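Local coordinates for phosphate binding protein (Planctomyces limnophilus, PDB 4JWO), which probably binds phosphate as the PstS-family solute-binding component of a system that carries the ion across the cytoplasmic membrane, at residues G61-G67 with K90-S96; P73-V78 with L315-Y321; T98-F102 with T113-I119; K104-E108 with E126-I132. All blocks are in the same frame, centred on the assembly; numbering follows the deposited sequence. Where two conformers were deposited one is given.

Contact 1. Residues G61-G67 with K90-S96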
# COMPACT_ATOMS: atom_id res chain seq x y z
N GLY A 61 24.34 15.82 3.43
CA GLY A 61 23.31 16.68 2.85
C GLY A 61 21.89 16.38 3.31
O GLY A 61 21.66 15.46 4.10
N THR A 62 20.95 17.16 2.81
CA THR A 62 19.54 16.98 3.14
C THR A 62 18.80 16.35 1.96
O THR A 62 18.96 16.78 0.82
CB THR A 62 18.87 18.32 3.49
OG1 THR A 62 19.62 18.98 4.51
CG2 THR A 62 17.44 18.10 3.96
N ILE A 63 17.98 15.34 2.26
CA ILE A 63 17.10 14.73 1.27
C ILE A 63 15.66 14.97 1.71
O ILE A 63 15.26 14.55 2.79
CB ILE A 63 17.36 13.22 1.16
CG1 ILE A 63 18.85 12.94 0.98
CG2 ILE A 63 16.58 12.62 -0.01
CD1 ILE A 63 19.21 11.47 1.10
N ALA A 64 14.89 15.65 0.87
CA ALA A 64 13.48 15.89 1.15
C ALA A 64 12.64 14.80 0.51
O ALA A 64 12.55 14.73 -0.72
CB ALA A 64 13.06 17.26 0.65
N VAL A 65 12.02 13.95 1.33
CA VAL A 65 11.15 12.86 0.85
C VAL A 65 9.70 13.19 1.20
O VAL A 65 9.43 13.73 2.27
CB VAL A 65 11.52 11.51 1.52
CG1 VAL A 65 10.70 10.36 0.92
CG2 VAL A 65 13.00 11.23 1.35
N ASP A 66 8.78 12.89 0.29
CA ASP A 66 7.37 13.13 0.53
C ASP A 66 6.63 11.99 -0.14
O ASP A 66 7.25 11.07 -0.65
CB ASP A 66 6.95 14.48 -0.06
CG ASP A 66 5.69 15.04 0.57
OD1 ASP A 66 4.88 14.25 1.09
OD2 ASP A 66 5.51 16.28 0.55
N GLY A 67 5.30 12.05 -0.15
CA GLY A 67 4.53 11.08 -0.89
C GLY A 67 3.43 10.40 -0.11
O GLY A 67 2.91 10.93 0.87
N LYS A 90 20.65 14.25 6.50
CA LYS A 90 19.37 14.49 7.17
C LYS A 90 18.22 14.20 6.22
O LYS A 90 18.13 14.78 5.14
CB LYS A 90 19.28 15.92 7.70
CG LYS A 90 18.04 16.18 8.56
CD LYS A 90 18.06 17.58 9.19
CE LYS A 90 17.78 18.68 8.16
NZ LYS A 90 16.36 19.15 8.21
N LEU A 91 17.35 13.28 6.63
CA LEU A 91 16.16 12.93 5.87
C LEU A 91 14.95 13.57 6.53
O LEU A 91 14.71 13.39 7.72
CB LEU A 91 15.97 11.42 5.83
CG LEU A 91 16.76 10.51 4.89
CD1 LEU A 91 16.36 10.74 3.46
CD2 LEU A 91 18.25 10.67 5.06
N THR A 92 14.19 14.34 5.75
CA THR A 92 12.87 14.77 6.20
C THR A 92 11.84 13.99 5.39
O THR A 92 11.89 13.98 4.16
CB THR A 92 12.65 16.29 6.01
OG1 THR A 92 12.76 16.62 4.62
CG2 THR A 92 13.69 17.07 6.79
N VAL A 93 10.93 13.33 6.08
CA VAL A 93 9.93 12.52 5.40
C VAL A 93 8.54 13.07 5.67
O VAL A 93 8.09 13.10 6.81
CB VAL A 93 9.98 11.04 5.83
CG1 VAL A 93 9.05 10.21 4.97
CG2 VAL A 93 11.39 10.50 5.72
N ALA A 94 7.87 13.51 4.61
CA ALA A 94 6.53 14.07 4.73
C ALA A 94 5.54 13.11 4.11
O ALA A 94 5.92 12.11 3.50
CB ALA A 94 6.46 15.42 4.04
N MSE A 95 4.26 13.44 4.24
CA MSE A 95 3.21 12.53 3.82
C MSE A 95 2.06 13.27 3.14
O MSE A 95 0.92 13.20 3.59
CB MSE A 95 2.69 11.78 5.04
CG MSE A 95 2.06 10.46 4.72
SE MSE A 95 1.42 9.66 6.38
CE MSE A 95 -0.11 10.80 6.62
N SER A 96 2.38 13.98 2.06
CA SER A 96 1.39 14.80 1.36
C SER A 96 0.40 13.99 0.54
O SER A 96 -0.60 14.53 0.07
CB SER A 96 2.10 15.81 0.45
OG SER A 96 2.92 16.65 1.23
O HOH W 1 10.24 16.15 3.26
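Four aliphatic side chains, I63 and V65 from one strand and L91 and V93 from the other, share one face of this two-strand pairing. L91 CD1 lies 3.5 Å from I63 CB and 4.0 Å from V65 CG2, while V65 CB comes to 4.3 Å from V93 CG2. Helix 72-85 packs over this face, with S75 against V65 and V93, and helix 298-308 closes it beside I63. The backbones beneath run parallel in register, T62 opposite K90 through V65 opposite V93, and are joined by alternating hydrogen bonds: K90 N to G61 O and I63 N to K90 O, both 2.9 Å, T92 N to I63 O at 3.2 Å, then V65 N to T92 O and A94 N to V65 O, both 2.8 Å. Strand 61-67, helix 72-85 and strand 89-93 thus form the beta-alpha-beta unit that opens the domain, as in other periplasmic-binding-protein folds. The opposite face carries T62, A64, K90 and T92 and is more open; there water 1 donates to V65 O at 2.7 Å and lies 2.9 Å from T92 OG1, with which it is hydrogen-bonded. Past the last bridge, side-chain polar groups take over. D66 OD1 accepts from S96 N at 2.7 Å and from G67 N at 2.6 Å, and S96 OG donates to D66 OD2 at 2.7 Å.

Contact 2. Residues P73-V78 with L315-Y321. With SO4 (sulfate ion), chain D.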
# COMPACT_ATOMS: atom_id res chain seq x y z
N PRO A 73 5.89 4.43 5.52
CA PRO A 73 6.60 3.55 6.46
C PRO A 73 7.92 3.03 5.91
O PRO A 73 8.87 2.83 6.67
CB PRO A 73 5.62 2.39 6.70
CG PRO A 73 4.29 2.92 6.28
CD PRO A 73 4.56 3.89 5.17
N ILE A 74 7.98 2.80 4.60
CA ILE A 74 9.23 2.40 3.96
C ILE A 74 10.23 3.55 4.02
O ILE A 74 11.35 3.38 4.48
CB ILE A 74 9.01 2.01 2.49
CG1 ILE A 74 8.07 0.80 2.40
CG2 ILE A 74 10.35 1.71 1.81
CD1 ILE A 74 7.71 0.44 0.97
N SER A 75 9.81 4.72 3.56
CA SER A 75 10.68 5.89 3.57
C SER A 75 11.21 6.23 4.97
O SER A 75 12.38 6.57 5.13
CB SER A 75 9.97 7.11 2.98
OG SER A 75 9.65 6.89 1.62
N GLN A 76 10.35 6.12 5.98
CA GLN A 76 10.76 6.43 7.34
C GLN A 76 11.74 5.39 7.88
O GLN A 76 12.71 5.74 8.56
CB GLN A 76 9.55 6.55 8.28
CG GLN A 76 9.91 6.96 9.69
CD GLN A 76 10.66 8.28 9.74
OE1 GLN A 76 10.07 9.35 9.60
NE2 GLN A 76 11.98 8.21 9.93
N ALA A 77 11.47 4.12 7.59
CA ALA A 77 12.32 3.03 8.08
C ALA A 77 13.67 3.03 7.39
O ALA A 77 14.71 2.84 8.04
CB ALA A 77 11.62 1.70 7.88
N VAL A 78 13.67 3.22 6.08
CA VAL A 78 14.91 3.30 5.34
C VAL A 78 15.67 4.54 5.80
O VAL A 78 16.89 4.49 5.96
CB VAL A 78 14.68 3.28 3.80
CG1 VAL A 78 15.98 3.48 3.06
CG2 VAL A 78 14.05 1.96 3.39
N LEU A 315 14.07 -4.44 5.04
CA LEU A 315 13.32 -3.37 5.70
C LEU A 315 11.88 -3.34 5.19
O LEU A 315 10.95 -3.12 5.96
CB LEU A 315 14.01 -2.01 5.50
CG LEU A 315 15.17 -1.70 6.45
CD1 LEU A 315 15.81 -0.37 6.10
CD2 LEU A 315 14.69 -1.70 7.90
N VAL A 316 11.72 -3.58 3.89
CA VAL A 316 10.39 -3.63 3.29
C VAL A 316 9.54 -4.70 3.98
O VAL A 316 8.39 -4.46 4.34
CB VAL A 316 10.49 -3.87 1.77
CG1 VAL A 316 9.19 -4.43 1.21
CG2 VAL A 316 10.87 -2.56 1.08
N GLU A 317 10.13 -5.87 4.21
CA GLU A 317 9.42 -6.94 4.91
C GLU A 317 9.22 -6.60 6.38
O GLU A 317 8.23 -6.98 6.99
CB GLU A 317 10.17 -8.27 4.76
CG GLU A 317 10.30 -8.72 3.32
CD GLU A 317 11.04 -10.03 3.18
OE1 GLU A 317 12.07 -10.22 3.87
OE2 GLU A 317 10.59 -10.88 2.37
N GLU A 318 10.17 -5.87 6.96
CA GLU A 318 10.09 -5.51 8.37
C GLU A 318 8.87 -4.64 8.67
O GLU A 318 8.30 -4.72 9.76
CB GLU A 318 11.37 -4.81 8.81
CG GLU A 318 11.79 -5.07 10.23
CD GLU A 318 13.23 -4.65 10.47
OE1 GLU A 318 13.45 -3.53 10.98
OE2 GLU A 318 14.14 -5.44 10.13
N VAL A 319 8.49 -3.79 7.72
CA VAL A 319 7.32 -2.95 7.91
C VAL A 319 6.07 -3.62 7.33
O VAL A 319 5.06 -2.97 7.09
CB VAL A 319 7.50 -1.53 7.32
CG1 VAL A 319 8.67 -0.81 8.02
CG2 VAL A 319 7.72 -1.61 5.81
N LYS A 320 6.19 -4.93 7.08
CA LYS A 320 5.06 -5.82 6.79
C LYS A 320 4.58 -5.79 5.34
O LYS A 320 3.46 -6.23 5.04
CB LYS A 320 3.89 -5.59 7.76
CG LYS A 320 4.26 -5.72 9.25
CD LYS A 320 4.59 -7.15 9.64
CE LYS A 320 4.64 -7.27 11.16
NZ LYS A 320 4.80 -8.69 11.60
N TYR A 321 5.42 -5.30 4.45
CA TYR A 321 5.13 -5.35 3.02
C TYR A 321 5.78 -6.57 2.39
O TYR A 321 6.49 -7.32 3.05
CB TYR A 321 5.60 -4.06 2.32
CG TYR A 321 4.76 -2.83 2.61
CD1 TYR A 321 3.38 -2.90 2.69
CD2 TYR A 321 5.36 -1.59 2.81
CE1 TYR A 321 2.61 -1.76 2.96
CE2 TYR A 321 4.59 -0.45 3.07
CZ TYR A 321 3.22 -0.55 3.14
OH TYR A 321 2.48 0.58 3.40
S SO4 D . 3.95 -7.52 15.14
O1 SO4 D . 4.46 -7.91 16.45
O2 SO4 D . 4.05 -8.65 14.22
O3 SO4 D . 2.53 -7.14 15.23
O4 SO4 D . 4.75 -6.38 14.67
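I74 and L315 lose the most surface here, one near each end of a seam without cross hydrogen bonds between helix 72-85 and the C-terminal end of helix 310-318 with the turn after it. The end of the I74 side chain reaches the second segment at three points: CD1 of I74 is 3.6 Å from Y321 CD2, CG1 of I74 is 4.2 Å from V319 CG2, and CG2 of I74 is 4.4 Å from V316 CG2. L315 fills the other end, where its CD1 lies 3.9 Å from both A77 O and V78 CA. V319 closes the middle, its CG1 3.9 Å from A77 CB. Y321 completes the wall beside I74, and its hydroxyl is hydrogen-bonded to T70 O. K320 takes no part in the packing; its NZ donates to O2 of a sulfate at 2.7 Å, an ion also bound by Y245 OH, and K320 makes a cation-pi contact with Y245. Distant in sequence, the two helices meet above A140 and L286 of the central sheet. The second one finishes in a Schellman motif, with K320 at positive phi as C-prime, Y321 N bonded to V316 O (3.1 Å) and K320 N to E317 O (2.9 Å).

Contact 3. Residues T98-F102 with T113-I119. With SO4 (sulfate ion), chain B.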
# COMPACT_ATOMS: atom_id res chain seq x y z
N THR A 98 0.06 10.66 -2.58
CA THR A 98 0.69 10.40 -3.87
C THR A 98 0.58 11.61 -4.77
O THR A 98 1.58 12.09 -5.30
CB THR A 98 0.09 9.17 -4.58
OG1 THR A 98 0.41 7.98 -3.84
CG2 THR A 98 0.68 9.04 -5.97
N GLY A 99 -0.64 12.12 -4.93
CA GLY A 99 -0.88 13.28 -5.77
C GLY A 99 -0.28 14.53 -5.18
O GLY A 99 0.29 15.36 -5.89
N GLY A 100 -0.42 14.69 -3.86
CA GLY A 100 0.16 15.82 -3.17
C GLY A 100 1.67 15.80 -3.29
O GLY A 100 2.30 16.83 -3.50
N GLY A 101 2.26 14.61 -3.17
CA GLY A 101 3.69 14.46 -3.34
C GLY A 101 4.15 14.78 -4.76
O GLY A 101 5.18 15.42 -4.96
N PHE A 102 3.40 14.31 -5.75
CA PHE A 102 3.73 14.63 -7.13
C PHE A 102 3.60 16.13 -7.41
O PHE A 102 4.32 16.67 -8.25
CB PHE A 102 2.86 13.83 -8.10
CG PHE A 102 3.40 12.46 -8.44
CD1 PHE A 102 4.67 12.32 -9.00
CD2 PHE A 102 2.63 11.33 -8.25
CE1 PHE A 102 5.16 11.05 -9.33
CE2 PHE A 102 3.12 10.07 -8.57
CZ PHE A 102 4.38 9.93 -9.11
N THR A 113 9.80 11.26 -4.14
CA THR A 113 8.40 11.11 -3.78
C THR A 113 7.92 9.66 -3.87
O THR A 113 8.26 8.93 -4.80
CB THR A 113 7.50 12.09 -4.57
OG1 THR A 113 6.21 12.17 -3.95
CG2 THR A 113 7.36 11.67 -6.03
N GLY A 114 7.14 9.25 -2.87
CA GLY A 114 6.61 7.89 -2.79
C GLY A 114 5.21 7.87 -3.37
O GLY A 114 4.41 8.76 -3.10
N ALA A 115 4.92 6.86 -4.19
CA ALA A 115 3.64 6.81 -4.89
C ALA A 115 3.00 5.45 -4.73
O ALA A 115 3.67 4.43 -4.84
CB ALA A 115 3.84 7.12 -6.36
N SER A 116 1.69 5.45 -4.48
CA SER A 116 0.98 4.17 -4.37
C SER A 116 0.40 3.78 -5.72
O SER A 116 -0.32 2.79 -5.83
CB SER A 116 -0.12 4.26 -3.32
OG SER A 116 -1.12 5.16 -3.73
N ARG A 117 0.72 4.55 -6.74
CA ARG A 117 0.32 4.25 -8.11
C ARG A 117 1.37 4.86 -9.00
O ARG A 117 2.08 5.78 -8.57
CB ARG A 117 -1.03 4.88 -8.42
CG ARG A 117 -1.08 6.37 -8.12
CD ARG A 117 -2.05 7.11 -9.01
NE ARG A 117 -2.17 8.51 -8.60
CZ ARG A 117 -1.30 9.46 -8.93
NH1 ARG A 117 -0.24 9.15 -9.67
NH2 ARG A 117 -1.47 10.71 -8.51
N PRO A 118 1.48 4.39 -10.25
CA PRO A 118 2.42 5.03 -11.16
C PRO A 118 2.04 6.49 -11.42
O PRO A 118 0.86 6.85 -11.33
CB PRO A 118 2.26 4.22 -12.45
CG PRO A 118 1.73 2.90 -12.01
CD PRO A 118 0.82 3.22 -10.86
N ILE A 119 3.04 7.31 -11.72
CA ILE A 119 2.82 8.67 -12.20
C ILE A 119 1.79 8.68 -13.33
O ILE A 119 1.81 7.80 -14.20
CB ILE A 119 4.16 9.29 -12.64
CG1 ILE A 119 4.02 10.79 -12.90
CG2 ILE A 119 4.76 8.56 -13.86
CD1 ILE A 119 5.34 11.43 -13.26
S SO4 B . -2.09 7.86 -1.23
O1 SO4 B . -3.17 7.05 -0.70
O2 SO4 B . -1.19 7.06 -2.05
O3 SO4 B . -2.68 8.90 -2.07
O4 SO4 B . -1.34 8.44 -0.11
O HOH W 2 4.06 10.84 -4.91
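This buried contact sets the N-terminal turns of helix 98-106 against strand 112-115 and the loop after it, at the C-terminal end of that strand. Helix starts and post-strand loops in this position form the anion pocket of type 2 periplasmic-binding-protein folds, and a sulfate occupies it here, consistent with a phosphate site. T98 gives the ion two hydrogen bonds, from N to O3 at 3.3 Å and from OG1 to O2 at 2.6 Å, and S116 OG donates to the same O2 at 2.5 Å; S68 and S69 supply further bonds. T98 OG1 also accepts from S116 N at 2.9 Å, fastening the loop to the helix. Behind it, T113 OG1 occupies the space beside G101, lying 3.4 Å from G101 C, where a beta carbon on G101 would clash. Water 2 joins T98 O, T113 OG1 and G114 O at 2.7 to 2.8 Å. T98 CG2 rests over one face of the R117 guanidinium, 3.6 Å from R117 CZ, and R117 forms a salt bridge with E123. Deeper in, F102 CE2 lies 3.8 Å from A115 CB, and I119 CG1 makes a CH-pi contact 4.1 Å from the F102 ring centroid.

Contact 4. Residues K104-E108 with E126-I132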
# COMPACT_ATOMS: atom_id res chain seq x y z
N LYS A 104 4.28 18.58 -5.34
CA LYS A 104 5.51 19.19 -4.84
C LYS A 104 6.70 18.77 -5.68
O LYS A 104 7.67 19.51 -5.82
CB LYS A 104 5.74 18.82 -3.37
CG LYS A 104 4.63 19.28 -2.43
CD LYS A 104 5.19 19.56 -1.04
CE LYS A 104 4.09 19.90 -0.05
NZ LYS A 104 4.64 20.25 1.30
N PHE A 105 6.63 17.56 -6.22
CA PHE A 105 7.66 17.03 -7.11
C PHE A 105 7.73 17.89 -8.36
O PHE A 105 8.80 18.30 -8.79
CB PHE A 105 7.28 15.60 -7.48
CG PHE A 105 8.38 14.81 -8.15
CD1 PHE A 105 9.50 14.40 -7.44
CD2 PHE A 105 8.28 14.45 -9.49
CE1 PHE A 105 10.50 13.65 -8.05
CE2 PHE A 105 9.28 13.70 -10.11
CZ PHE A 105 10.39 13.30 -9.38
N ILE A 106 6.56 18.17 -8.94
CA ILE A 106 6.46 19.00 -10.14
C ILE A 106 6.88 20.44 -9.83
O ILE A 106 7.51 21.10 -10.66
CB ILE A 106 5.03 18.95 -10.73
CG1 ILE A 106 4.77 17.57 -11.34
CG2 ILE A 106 4.83 20.03 -11.78
CD1 ILE A 106 3.29 17.22 -11.47
N ALA A 107 6.54 20.92 -8.64
CA ALA A 107 6.93 22.26 -8.21
C ALA A 107 8.40 22.33 -7.77
O ALA A 107 8.89 23.40 -7.40
CB ALA A 107 6.01 22.75 -7.09
N GLU A 108 9.08 21.18 -7.83
CA GLU A 108 10.50 21.07 -7.51
C GLU A 108 10.84 21.50 -6.09
O GLU A 108 11.85 22.16 -5.85
CB GLU A 108 11.35 21.84 -8.53
CG GLU A 108 11.21 21.29 -9.94
CD GLU A 108 12.24 21.87 -10.90
OE1 GLU A 108 12.04 23.01 -11.37
OE2 GLU A 108 13.24 21.17 -11.18
N GLU A 126 3.41 17.18 -17.07
CA GLU A 126 3.78 18.36 -16.28
C GLU A 126 5.26 18.31 -15.93
O GLU A 126 5.94 19.33 -15.91
CB GLU A 126 2.93 18.48 -15.00
CG GLU A 126 1.48 18.86 -15.24
CD GLU A 126 0.76 19.34 -13.98
OE1 GLU A 126 1.42 19.93 -13.09
OE2 GLU A 126 -0.47 19.13 -13.88
N CYS A 127 5.75 17.10 -15.66
CA CYS A 127 7.16 16.89 -15.40
C CYS A 127 8.00 17.23 -16.62
O CYS A 127 8.94 18.02 -16.54
CB CYS A 127 7.43 15.46 -14.95
SG CYS A 127 6.96 15.14 -13.23
N LYS A 128 7.65 16.64 -17.76
CA LYS A 128 8.41 16.86 -18.99
C LYS A 128 8.44 18.33 -19.38
O LYS A 128 9.47 18.83 -19.79
CB LYS A 128 7.85 16.02 -20.15
CG LYS A 128 8.14 14.53 -20.02
CD LYS A 128 8.01 13.81 -21.36
CE LYS A 128 9.18 14.12 -22.27
NZ LYS A 128 9.63 12.92 -23.03
N ALA A 129 7.31 19.01 -19.21
CA ALA A 129 7.21 20.43 -19.56
C ALA A 129 8.20 21.27 -18.77
O ALA A 129 8.61 22.34 -19.22
CB ALA A 129 5.80 20.93 -19.34
N LYS A 130 8.59 20.79 -17.59
CA LYS A 130 9.48 21.54 -16.70
C LYS A 130 10.92 21.04 -16.76
O LYS A 130 11.75 21.45 -15.96
CB LYS A 130 8.96 21.49 -15.26
CG LYS A 130 7.84 22.47 -14.97
CD LYS A 130 7.17 22.15 -13.65
CE LYS A 130 6.15 23.22 -13.28
NZ LYS A 130 6.77 24.55 -13.06
N GLY A 131 11.20 20.16 -17.70
CA GLY A 131 12.53 19.61 -17.85
C GLY A 131 12.86 18.58 -16.79
O GLY A 131 14.02 18.22 -16.60
N ILE A 132 11.84 18.09 -16.10
CA ILE A 132 12.03 17.11 -15.03
C ILE A 132 12.11 15.70 -15.62
O ILE A 132 11.15 15.20 -16.21
CB ILE A 132 10.90 17.19 -13.98
CG1 ILE A 132 10.82 18.60 -13.38
CG2 ILE A 132 11.12 16.17 -12.87
CD1 ILE A 132 9.73 18.74 -12.32
O HOH W 3 8.89 23.51 -10.95
O HOH W 4 11.48 23.65 -14.25
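I106 is the main bump. Its side chain enters a hollow bounded by E126, C127 and K130, with I106 CG1 3.8 Å from C127 SG and I106 CG2 3.7 Å from both E126 OE1 and K130 CD. A second bump comes from the other side: I132 pushes its CD1 into the recess at the end of the first helix, 3.7 Å from F105 O, 3.6 Å from I106 O and 3.8 Å from E108 CG. F105 lines the floor between them, its CE2 4.1 Å from I132 CG2, while C127 SG sits at the edge of its ring, 5.2 Å from the centroid, as a sulfur-aromatic contact. The elements that meet are the C-terminal ends of helices 98-106 and 121-129, packed side by side against the sheet of the alpha/beta domain, where F105 and I132 both touch T291. Each helix stops in a Schellman motif. In the second, G131 is C-prime, and the bond from I132 N to C127 O (2.9 Å) turns the chain so that I132 faces the first helix. On the solvent side, two waters bridge the gap without any direct hydrogen bond: water 3 donates to I106 O (2.8 Å) and E108 OE1 (3.2 Å) and accepts from K130 NZ (3.2 Å), and water 4 donates to E108 OE1 (3.0 Å) and K130 O (2.8 Å).

In the fold
Contact 3 is buried, whereas contacts 1, 2 and 4 are partly so, and the centre of contact 4 is the farthest out, about 25 Å from the centre of the chain. Contact 1 depends on backbone hydrogen bonds between strands; contacts 2 and 4 join helices through side-chain packing, with no hydrogen bond across the first and water bridges at the exposed side of the second; contact 3 combines packing round one aromatic ring with hydrogen bonds to a bound anion. Helix 98-106 serves contacts 3 and 4, which meet where T113 packs on F105, and helix 72-85 ties contact 1 to contact 2 through S75. Contacts 1 and 3 share the sheet, D66 O lying 2.9 Å from G114 N.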